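Local coordinates for protein KLLA0E03807p (Kluyveromyces lactis, PDB 3SQI) that probably binds centromeric DNA through this domain of Ndc10, a protein that serves as a platform for inner kinetochore assembly, at residues K136-L141 with A203-L208; R209-K214 with F362-L367; V323-T328 with L340-L345. All blocks are in the same frame, centred on the assembly; numbering follows the deposited sequence.

Contact 1 of 3, residues K136-L141 with A203-L208; sequences KLKLLL and AVYYYL
Lys136 NZ is the best-held polar atom here, gripped by three oxygens: hydrogen bonds reach Asn119 O and Thr122 OG1, and a weaker one reaches Pro120 O. Its chain is fully extended, which carries the ammonium off the helix while the next two residues meet segment 203-208. Leu137 holds CG beside its own backbone N (chi1 -75°), so that CD1 points into the facing helix and touches Val204 CG1 at 3.3 Å, the two side chains crossing at about a right angle. Closer to the backbones, Leu137 CB and Tyr205 CB pack 4.1 Å apart. Tyr205 has CG anti to its backbone N (chi1 169°), which lays one ring face under Lys138 CA. The Lys138 chain then crosses the phenol obliquely, bending at chi3 and chi4 until CE stands 3.5 Å from Tyr205 OH. That hydroxyl has a weak hydrogen bond with Arg235 N, outside both helices. With axes 9.5 Å apart at closest approach and directions 139° apart, this is a buried, steeply inclined antiparallel helix pair, consistent with the helical core of a tyrosine-recombinase-like DNA-binding domain.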
loop_
_atom_site.group_PDB
_atom_site.type_symbol
_atom_site.label_atom_id
_atom_site.label_comp_id
_atom_site.label_asym_id
_atom_site.label_seq_id
_atom_site.Cartn_x
_atom_site.Cartn_y
_atom_site.Cartn_z
ATOM N N LYS A 136 -3.928 -18.065 -7.194
ATOM C CA LYS A 136 -2.622 -17.431 -7.072
ATOM C C LYS A 136 -2.764 -15.927 -6.878
ATOM O O LYS A 136 -2.170 -15.353 -5.965
ATOM C CB LYS A 136 -1.765 -17.693 -8.312
ATOM C CG LYS A 136 -1.442 -19.149 -8.586
ATOM C CD LYS A 136 -0.448 -19.253 -9.733
ATOM C CE LYS A 136 -0.129 -20.695 -10.085
ATOM N NZ LYS A 136 0.811 -20.775 -11.243
ATOM N N LEU A 137 -3.544 -15.278 -7.736
ATOM C CA LEU A 137 -3.690 -13.829 -7.622
ATOM C C LEU A 137 -4.416 -13.389 -6.349
ATOM O O LEU A 137 -4.105 -12.346 -5.786
ATOM C CB LEU A 137 -4.348 -13.239 -8.865
ATOM C CG LEU A 137 -3.381 -13.178 -10.045
ATOM C CD1 LEU A 137 -3.913 -12.258 -11.116
ATOM C CD2 LEU A 137 -2.024 -12.703 -9.563
ATOM N N LYS A 138 -5.379 -14.180 -5.895
ATOM C CA LYS A 138 -6.110 -13.834 -4.687
ATOM C C LYS A 138 -5.121 -13.763 -3.529
ATOM O O LYS A 138 -4.993 -12.726 -2.840
ATOM C CB LYS A 138 -7.194 -14.878 -4.414
ATOM C CG LYS A 138 -8.335 -14.380 -3.546
ATOM C CD LYS A 138 -9.508 -15.351 -3.551
ATOM C CE LYS A 138 -9.776 -15.893 -4.941
ATOM N NZ LYS A 138 -9.306 -17.306 -5.066
ATOM N N LEU A 139 -4.397 -14.863 -3.331
ATOM C CA LEU A 139 -3.388 -14.874 -2.285
ATOM C C LEU A 139 -2.441 -13.698 -2.480
ATOM O O LEU A 139 -2.270 -12.871 -1.587
ATOM C CB LEU A 139 -2.593 -16.178 -2.288
ATOM C CG LEU A 139 -1.677 -16.352 -1.074
ATOM C CD1 LEU A 139 -2.506 -16.486 0.196
ATOM C CD2 LEU A 139 -0.759 -17.550 -1.236
ATOM N N LEU A 140 -1.847 -13.613 -3.665
ATOM C CA LEU A 140 -0.831 -12.606 -3.927
ATOM C C LEU A 140 -1.310 -11.209 -3.564
ATOM O O LEU A 140 -0.534 -10.397 -3.086
ATOM C CB LEU A 140 -0.390 -12.633 -5.390
ATOM C CG LEU A 140 0.565 -11.490 -5.741
ATOM C CD1 LEU A 140 1.929 -11.730 -5.107
ATOM C CD2 LEU A 140 0.688 -11.294 -7.245
ATOM N N LEU A 141 -2.581 -10.915 -3.811
ATOM C CA LEU A 141 -3.106 -9.601 -3.471
ATOM C C LEU A 141 -3.136 -9.478 -1.965
ATOM O O LEU A 141 -2.707 -8.467 -1.418
ATOM C CB LEU A 141 -4.508 -9.370 -4.033
ATOM C CG LEU A 141 -5.033 -7.959 -3.742
ATOM C CD1 LEU A 141 -4.525 -6.998 -4.799
ATOM C CD2 LEU A 141 -6.552 -7.910 -3.674
ATOM N N ALA A 203 -6.035 -5.422 -10.263
ATOM C CA ALA A 203 -6.692 -5.137 -11.528
ATOM C C ALA A 203 -6.891 -6.435 -12.283
ATOM O O ALA A 203 -8.007 -6.753 -12.690
ATOM C CB ALA A 203 -5.878 -4.151 -12.351
ATOM N N VAL A 204 -5.818 -7.201 -12.453
ATOM C CA VAL A 204 -5.961 -8.489 -13.117
ATOM C C VAL A 204 -6.970 -9.335 -12.360
ATOM O O VAL A 204 -7.952 -9.824 -12.930
ATOM C CB VAL A 204 -4.639 -9.268 -13.213
ATOM C CG1 VAL A 204 -4.899 -10.641 -13.784
ATOM C CG2 VAL A 204 -3.633 -8.533 -14.081
ATOM N N TYR A 205 -6.727 -9.506 -11.067
ATOM C CA TYR A 205 -7.605 -10.338 -10.262
ATOM C C TYR A 205 -9.051 -9.897 -10.399
ATOM O O TYR A 205 -9.956 -10.722 -10.380
ATOM C CB TYR A 205 -7.199 -10.317 -8.787
ATOM C CG TYR A 205 -8.233 -10.944 -7.871
ATOM C CD1 TYR A 205 -8.624 -12.265 -8.032
ATOM C CD2 TYR A 205 -8.817 -10.214 -6.841
ATOM C CE1 TYR A 205 -9.570 -12.841 -7.198
ATOM C CE2 TYR A 205 -9.768 -10.787 -5.999
ATOM C CZ TYR A 205 -10.139 -12.099 -6.181
ATOM O OH TYR A 205 -11.080 -12.682 -5.349
ATOM N N TYR A 206 -9.270 -8.595 -10.536
ATOM C CA TYR A 206 -10.634 -8.087 -10.582
ATOM C C TYR A 206 -11.281 -8.292 -11.943
ATOM O O TYR A 206 -12.495 -8.483 -12.044
ATOM C CB TYR A 206 -10.693 -6.627 -10.141
ATOM C CG TYR A 206 -10.875 -6.481 -8.649
ATOM C CD1 TYR A 206 -11.128 -5.246 -8.072
ATOM C CD2 TYR A 206 -10.798 -7.587 -7.817
ATOM C CE1 TYR A 206 -11.301 -5.118 -6.707
ATOM C CE2 TYR A 206 -10.968 -7.471 -6.457
ATOM C CZ TYR A 206 -11.217 -6.236 -5.905
ATOM O OH TYR A 206 -11.387 -6.130 -4.546
ATOM N N TYR A 207 -10.469 -8.262 -12.992
ATOM C CA TYR A 207 -10.959 -8.624 -14.310
ATOM C C TYR A 207 -11.410 -10.077 -14.267
ATOM O O TYR A 207 -12.528 -10.404 -14.660
ATOM C CB TYR A 207 -9.872 -8.436 -15.365
ATOM C CG TYR A 207 -10.358 -8.630 -16.784
ATOM C CD1 TYR A 207 -11.081 -7.637 -17.435
ATOM C CD2 TYR A 207 -10.090 -9.805 -17.477
ATOM C CE1 TYR A 207 -11.524 -7.810 -18.735
ATOM C CE2 TYR A 207 -10.530 -9.985 -18.778
ATOM C CZ TYR A 207 -11.243 -8.985 -19.401
ATOM O OH TYR A 207 -11.678 -9.164 -20.692
ATOM N N LEU A 208 -10.539 -10.948 -13.769
ATOM C CA LEU A 208 -10.870 -12.363 -13.649
ATOM C C LEU A 208 -12.118 -12.592 -12.795
ATOM O O LEU A 208 -12.959 -13.433 -13.108
ATOM C CB LEU A 208 -9.686 -13.133 -13.058
ATOM C CG LEU A 208 -8.399 -13.114 -13.886
ATOM C CD1 LEU A 208 -7.380 -14.063 -13.288
ATOM C CD2 LEU A 208 -8.683 -13.498 -15.323
#

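Contact 2 of 3, residues R209-K214 with F362-L367; sequences RFHGVK and FLDPSL
Two flat groups, the His211 ring and the Asp364 carboxylate, make this contact, while Arg209 and Phe210 stack on each other at the helix end, within 209-214. There the Arg209 guanidinium has Phe210 CZ 3.7 Å above one face, offset toward the rim, and Arg209 CG sits over the centre of one face of the Phe210 ring. The His211 ring takes Ser366 OG at its edge, with 3.4 Å between Ser366 OG and His211 CE1, and meets the Tyr207 ring in an inclined pairing. Asp364 faces His211 tip to tip, its carboxylate turned 77° from the imidazole plane. His211 NE2 and Asp364 OD2 are close, but the angle is too poor for a hydrogen bond; the carboxylate could still favour a protonated imidazole.

The carboxylate illustrates division of labour between two oxygens. OD1 accepts the backbone N-H of Lys214 at 2.7 Å between Lys214 N and Asp364 OD1, a fairly straight bond (159°) that arrives nearly along the C-O axis. OD2 is held by the hydroxyl of Tyr207 and, weakly, by Ser366 OG. Apolar contacts flank this polar centre: Val213 CG1 lies 4.2 Å from Leu363 CB, and Lys214 CB rests 3.6 Å from Pro365 CD before its extended chain runs outward.

Gly212, with phi at 75°, turns the chain out of helix 198-210 into a short, weakly bonded strand at about 212-213, which pairs antiparallel with 217-218. Through Asp364, the loop 362-367 between helices 332-355 and 370-376 is tied to the chain just past the end of helix 198-210.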
loop_
_atom_site.group_PDB
_atom_site.type_symbol
_atom_site.label_atom_id
_atom_site.label_comp_id
_atom_site.label_asym_id
_atom_site.label_seq_id
_atom_site.Cartn_x
_atom_site.Cartn_y
_atom_site.Cartn_z
ATOM N N ARG A 209 -12.223 -11.834 -11.712
ATOM C CA ARG A 209 -13.290 -12.003 -10.737
ATOM C C ARG A 209 -14.622 -11.583 -11.329
ATOM O O ARG A 209 -15.639 -12.256 -11.161
ATOM C CB ARG A 209 -12.982 -11.162 -9.494
ATOM C CG ARG A 209 -14.053 -11.179 -8.404
ATOM C CD ARG A 209 -13.537 -10.461 -7.157
ATOM N NE ARG A 209 -14.572 -10.227 -6.151
ATOM C CZ ARG A 209 -14.404 -9.463 -5.074
ATOM N NH1 ARG A 209 -13.241 -8.855 -4.862
ATOM N NH2 ARG A 209 -15.401 -9.302 -4.211
ATOM N N PHE A 210 -14.602 -10.473 -12.051
ATOM C CA PHE A 210 -15.834 -9.830 -12.478
ATOM C C PHE A 210 -16.237 -10.110 -13.924
ATOM O O PHE A 210 -17.308 -10.658 -14.176
ATOM C CB PHE A 210 -15.751 -8.338 -12.205
ATOM C CG PHE A 210 -15.871 -8.003 -10.761
ATOM C CD1 PHE A 210 -17.067 -8.215 -10.099
ATOM C CD2 PHE A 210 -14.794 -7.496 -10.056
ATOM C CE1 PHE A 210 -17.197 -7.917 -8.764
ATOM C CE2 PHE A 210 -14.913 -7.196 -8.714
ATOM C CZ PHE A 210 -16.118 -7.406 -8.066
ATOM N N HIS A 211 -15.399 -9.700 -14.866
ATOM C CA HIS A 211 -15.601 -10.062 -16.258
ATOM C C HIS A 211 -15.568 -11.586 -16.407
ATOM O O HIS A 211 -16.387 -12.176 -17.116
ATOM C CB HIS A 211 -14.528 -9.409 -17.131
ATOM C CG HIS A 211 -14.605 -9.790 -18.576
ATOM N ND1 HIS A 211 -14.418 -8.882 -19.596
ATOM C CD2 HIS A 211 -14.840 -10.983 -19.175
ATOM C CE1 HIS A 211 -14.539 -9.496 -20.759
ATOM N NE2 HIS A 211 -14.794 -10.772 -20.531
ATOM N N GLY A 212 -14.626 -12.221 -15.720
ATOM C CA GLY A 212 -14.420 -13.649 -15.864
ATOM C C GLY A 212 -13.726 -13.917 -17.178
ATOM O O GLY A 212 -13.342 -12.984 -17.877
ATOM N N VAL A 213 -13.549 -15.187 -17.518
ATOM C CA VAL A 213 -13.034 -15.536 -18.836
ATOM C C VAL A 213 -14.052 -16.381 -19.591
ATOM O O VAL A 213 -14.415 -17.478 -19.162
ATOM C CB VAL A 213 -11.682 -16.263 -18.759
ATOM C CG1 VAL A 213 -11.156 -16.553 -20.161
ATOM C CG2 VAL A 213 -10.679 -15.429 -17.971
ATOM N N LYS A 214 -14.508 -15.850 -20.719
ATOM C CA LYS A 214 -15.559 -16.478 -21.507
ATOM C C LYS A 214 -15.241 -17.937 -21.825
ATOM O O LYS A 214 -14.157 -18.253 -22.315
ATOM C CB LYS A 214 -15.774 -15.683 -22.800
ATOM C CG LYS A 214 -16.918 -16.176 -23.664
ATOM C CD LYS A 214 -17.164 -15.256 -24.855
ATOM C CE LYS A 214 -18.355 -15.734 -25.683
ATOM N NZ LYS A 214 -18.691 -14.792 -26.792
ATOM N N PHE A 362 -5.203 -13.762 -20.827
ATOM C CA PHE A 362 -5.075 -13.642 -22.272
ATOM C C PHE A 362 -5.981 -14.605 -23.022
ATOM O O PHE A 362 -6.071 -14.559 -24.246
ATOM C CB PHE A 362 -3.618 -13.837 -22.690
ATOM C CG PHE A 362 -2.691 -12.826 -22.094
ATOM C CD1 PHE A 362 -2.773 -11.497 -22.465
ATOM C CD2 PHE A 362 -1.749 -13.198 -21.154
ATOM C CE1 PHE A 362 -1.929 -10.559 -21.917
ATOM C CE2 PHE A 362 -0.897 -12.260 -20.603
ATOM C CZ PHE A 362 -0.992 -10.939 -20.983
ATOM N N LEU A 363 -6.652 -15.478 -22.282
ATOM C CA LEU A 363 -7.513 -16.476 -22.901
ATOM C C LEU A 363 -8.897 -15.932 -23.235
ATOM O O LEU A 363 -9.691 -16.605 -23.887
ATOM C CB LEU A 363 -7.616 -17.725 -22.025
ATOM C CG LEU A 363 -6.479 -18.721 -22.250
ATOM C CD1 LEU A 363 -5.128 -18.057 -22.006
ATOM C CD2 LEU A 363 -6.652 -19.956 -21.378
ATOM N N ASP A 364 -9.188 -14.715 -22.795
ATOM C CA ASP A 364 -10.479 -14.118 -23.106
ATOM C C ASP A 364 -10.533 -13.699 -24.574
ATOM O O ASP A 364 -9.566 -13.158 -25.112
ATOM C CB ASP A 364 -10.772 -12.931 -22.187
ATOM C CG ASP A 364 -12.246 -12.812 -21.843
ATOM O OD1 ASP A 364 -12.924 -13.857 -21.734
ATOM O OD2 ASP A 364 -12.730 -11.673 -21.683
ATOM N N PRO A 365 -11.667 -13.966 -25.233
ATOM C CA PRO A 365 -11.854 -13.600 -26.640
ATOM C C PRO A 365 -11.776 -12.089 -26.807
ATOM O O PRO A 365 -11.391 -11.590 -27.866
ATOM C CB PRO A 365 -13.271 -14.094 -26.945
ATOM C CG PRO A 365 -13.556 -15.124 -25.897
ATOM C CD PRO A 365 -12.845 -14.646 -24.675
ATOM N N SER A 366 -12.147 -11.370 -25.756
ATOM C CA SER A 366 -12.049 -9.919 -25.743
ATOM C C SER A 366 -10.617 -9.483 -26.030
ATOM O O SER A 366 -10.372 -8.694 -26.947
ATOM C CB SER A 366 -12.513 -9.371 -24.391
ATOM O OG SER A 366 -13.843 -9.788 -24.110
ATOM N N LEU A 367 -9.676 -10.006 -25.244
ATOM C CA LEU A 367 -8.253 -9.741 -25.451
ATOM C C LEU A 367 -7.735 -10.308 -26.775
ATOM O O LEU A 367 -6.600 -10.039 -27.172
ATOM C CB LEU A 367 -7.420 -10.307 -24.299
ATOM C CG LEU A 367 -7.179 -9.432 -23.061
ATOM C CD1 LEU A 367 -6.657 -8.052 -23.460
ATOM C CD2 LEU A 367 -8.432 -9.314 -22.198
#

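Contact 3 of 3, residues V323-T328 with L340-L345; sequences VHLFPT and LLNSVL
A bidentate side-chain-to-backbone bridge joins an irregular loop to a long helix in what is probably a tyrosine-recombinase-like domain. Its centre is Asn342, on helix 332-355, whose amide offers a donor and an acceptor to two peptide groups of the loop 323-328. With CG anti to the backbone N (chi1 -174°), the amide reaches out from the helix flank. ND2 gives a hydrogen to Val323 O, 3.0 Å between Asn342 ND2 and Val323 O; the bond is nearly straight, lies close to the amide plane and uses a carbonyl lone pair. OD1 in turn accepts from Leu325 N, at 3.2 Å between Asn342 OD1 and Leu325 N, but this donor stands above the carbonyl plane and not on a lone pair. Residues two apart in the loop are thus secured by one buried side chain, and the two bonds together hold the amide in one orientation about chi2.

Other polar groups find partners nearby. Ser343 OG is hydrogen-bonded to Pro319 O, and Pro327 O to Gln335 NE2. Within the helix, Leu341 O accepts Leu345 N in regular fashion. The His324 ring runs only 18° from the plane of the Asn342 amide, with ND2 oblique to it.

Beside the bridge, apolar groups close the joint. Leu325 CD1 meets Leu345 CD2 at 3.5 Å, the two side chains crossing at about a right angle. The Phe326 ring receives Leu345 CD2 on CE2, while Pro327 CD lies in plane at its edge. Asn342 CA also comes edge-on, 3.9 Å from Phe326 CD2.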
loop_
_atom_site.group_PDB
_atom_site.type_symbol
_atom_site.label_atom_id
_atom_site.label_comp_id
_atom_site.label_asym_id
_atom_site.label_seq_id
_atom_site.Cartn_x
_atom_site.Cartn_y
_atom_site.Cartn_z
ATOM N N VAL A 323 -7.927 2.680 -23.913
ATOM C CA VAL A 323 -8.549 1.365 -24.009
ATOM C C VAL A 323 -9.281 0.987 -22.727
ATOM O O VAL A 323 -8.735 1.120 -21.631
ATOM C CB VAL A 323 -7.487 0.286 -24.266
ATOM C CG1 VAL A 323 -8.058 -1.095 -24.004
ATOM C CG2 VAL A 323 -6.935 0.417 -25.675
ATOM N N HIS A 324 -10.508 0.498 -22.849
ATOM C CA HIS A 324 -11.252 0.136 -21.650
ATOM C C HIS A 324 -11.562 -1.352 -21.528
ATOM O O HIS A 324 -12.426 -1.886 -22.220
ATOM C CB HIS A 324 -12.523 0.976 -21.565
ATOM C CG HIS A 324 -12.261 2.444 -21.648
ATOM N ND1 HIS A 324 -11.936 3.073 -22.830
ATOM C CD2 HIS A 324 -12.231 3.404 -20.692
ATOM C CE1 HIS A 324 -11.746 4.362 -22.604
ATOM N NE2 HIS A 324 -11.917 4.586 -21.313
ATOM N N LEU A 325 -10.843 -2.008 -20.625
ATOM C CA LEU A 325 -11.101 -3.397 -20.276
ATOM C C LEU A 325 -12.209 -3.488 -19.235
ATOM O O LEU A 325 -13.006 -4.428 -19.237
ATOM C CB LEU A 325 -9.818 -4.062 -19.777
ATOM C CG LEU A 325 -8.667 -3.973 -20.786
ATOM C CD1 LEU A 325 -7.445 -4.738 -20.305
ATOM C CD2 LEU A 325 -9.102 -4.473 -22.161
ATOM N N PHE A 326 -12.242 -2.506 -18.338
ATOM C CA PHE A 326 -13.322 -2.391 -17.365
ATOM C C PHE A 326 -14.471 -1.532 -17.888
ATOM O O PHE A 326 -14.287 -0.726 -18.797
ATOM C CB PHE A 326 -12.797 -1.864 -16.028
ATOM C CG PHE A 326 -12.020 -2.884 -15.252
ATOM C CD1 PHE A 326 -12.674 -3.909 -14.588
ATOM C CD2 PHE A 326 -10.637 -2.835 -15.204
ATOM C CE1 PHE A 326 -11.964 -4.863 -13.881
ATOM C CE2 PHE A 326 -9.924 -3.790 -14.505
ATOM C CZ PHE A 326 -10.590 -4.806 -13.843
ATOM N N PRO A 327 -15.670 -1.719 -17.315
ATOM C CA PRO A 327 -16.883 -1.007 -17.729
ATOM C C PRO A 327 -16.741 0.501 -17.568
ATOM O O PRO A 327 -16.135 0.965 -16.602
ATOM C CB PRO A 327 -17.941 -1.515 -16.744
ATOM C CG PRO A 327 -17.411 -2.804 -16.228
ATOM C CD PRO A 327 -15.927 -2.644 -16.199
ATOM N N THR A 328 -17.285 1.253 -18.517
ATOM C CA THR A 328 -17.369 2.701 -18.389
ATOM C C THR A 328 -18.749 3.139 -17.888
ATOM O O THR A 328 -19.010 4.329 -17.735
ATOM C CB THR A 328 -17.027 3.407 -19.711
ATOM O OG1 THR A 328 -17.701 2.750 -20.792
ATOM C CG2 THR A 328 -15.529 3.357 -19.962
ATOM N N LEU A 340 -9.130 3.740 -12.246
ATOM C CA LEU A 340 -7.754 3.623 -11.794
ATOM C C LEU A 340 -7.235 2.231 -12.147
ATOM O O LEU A 340 -6.178 2.075 -12.783
ATOM C CB LEU A 340 -7.659 3.850 -10.289
ATOM C CG LEU A 340 -6.259 3.584 -9.738
ATOM C CD1 LEU A 340 -5.308 4.735 -10.067
ATOM C CD2 LEU A 340 -6.332 3.376 -8.255
ATOM N N LEU A 341 -7.990 1.221 -11.723
ATOM C CA LEU A 341 -7.660 -0.155 -12.052
ATOM C C LEU A 341 -7.452 -0.312 -13.562
ATOM O O LEU A 341 -6.512 -0.963 -14.015
ATOM C CB LEU A 341 -8.761 -1.098 -11.571
ATOM C CG LEU A 341 -8.818 -1.357 -10.073
ATOM C CD1 LEU A 341 -9.722 -2.562 -9.776
ATOM C CD2 LEU A 341 -7.417 -1.617 -9.569
ATOM N N ASN A 342 -8.329 0.294 -14.345
ATOM C CA ASN A 342 -8.201 0.204 -15.788
ATOM C C ASN A 342 -6.861 0.748 -16.262
ATOM O O ASN A 342 -6.172 0.101 -17.034
ATOM C CB ASN A 342 -9.334 0.935 -16.508
ATOM C CG ASN A 342 -9.280 0.731 -17.995
ATOM O OD1 ASN A 342 -9.149 -0.399 -18.464
ATOM N ND2 ASN A 342 -9.353 1.820 -18.754
ATOM N N SER A 343 -6.492 1.940 -15.800
ATOM C CA SER A 343 -5.235 2.548 -16.228
ATOM C C SER A 343 -4.010 1.723 -15.818
ATOM O O SER A 343 -3.092 1.540 -16.618
ATOM C CB SER A 343 -5.121 3.984 -15.727
ATOM O OG SER A 343 -5.968 4.834 -16.477
ATOM N N VAL A 344 -3.984 1.213 -14.590
ATOM C CA VAL A 344 -2.837 0.395 -14.199
ATOM C C VAL A 344 -2.770 -0.865 -15.057
ATOM O O VAL A 344 -1.718 -1.202 -15.623
ATOM C CB VAL A 344 -2.863 -0.007 -12.719
ATOM C CG1 VAL A 344 -1.531 -0.633 -12.336
ATOM C CG2 VAL A 344 -3.135 1.200 -11.853
ATOM N N LEU A 345 -3.907 -1.547 -15.155
ATOM C CA LEU A 345 -3.996 -2.804 -15.889
ATOM C C LEU A 345 -3.495 -2.602 -17.303
ATOM O O LEU A 345 -2.563 -3.270 -17.743
ATOM C CB LEU A 345 -5.443 -3.289 -15.934
ATOM C CG LEU A 345 -5.683 -4.709 -16.441
ATOM C CD1 LEU A 345 -5.304 -5.738 -15.370
ATOM C CD2 LEU A 345 -7.141 -4.890 -16.865
#

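The three contacts lie on one side of the chain's centre, their own centres about 13 to 15 Å apart. Contacts 1 and 2 both use helix 198-210, against which segment 340-345 of contact 3 packs, Leu345 CD1 lying 3.5 Å from Ala203 CB. Contact 2 follows contact 1 in the chain, just beyond the helix end: Tyr207 O and Gly212 N, 3.0 Å apart, probably form a backbone hydrogen bond between the two, and Tyr207 OH packs 3.6 Å from Leu367 CD2. Contacts 2 and 3 do not touch; their nearest atoms are about 5 Å apart. By nearest atoms, the bound nucleic acid is about 7 Å from contact 1, about 11 Å from contact 2 and about 19 Å from contact 3.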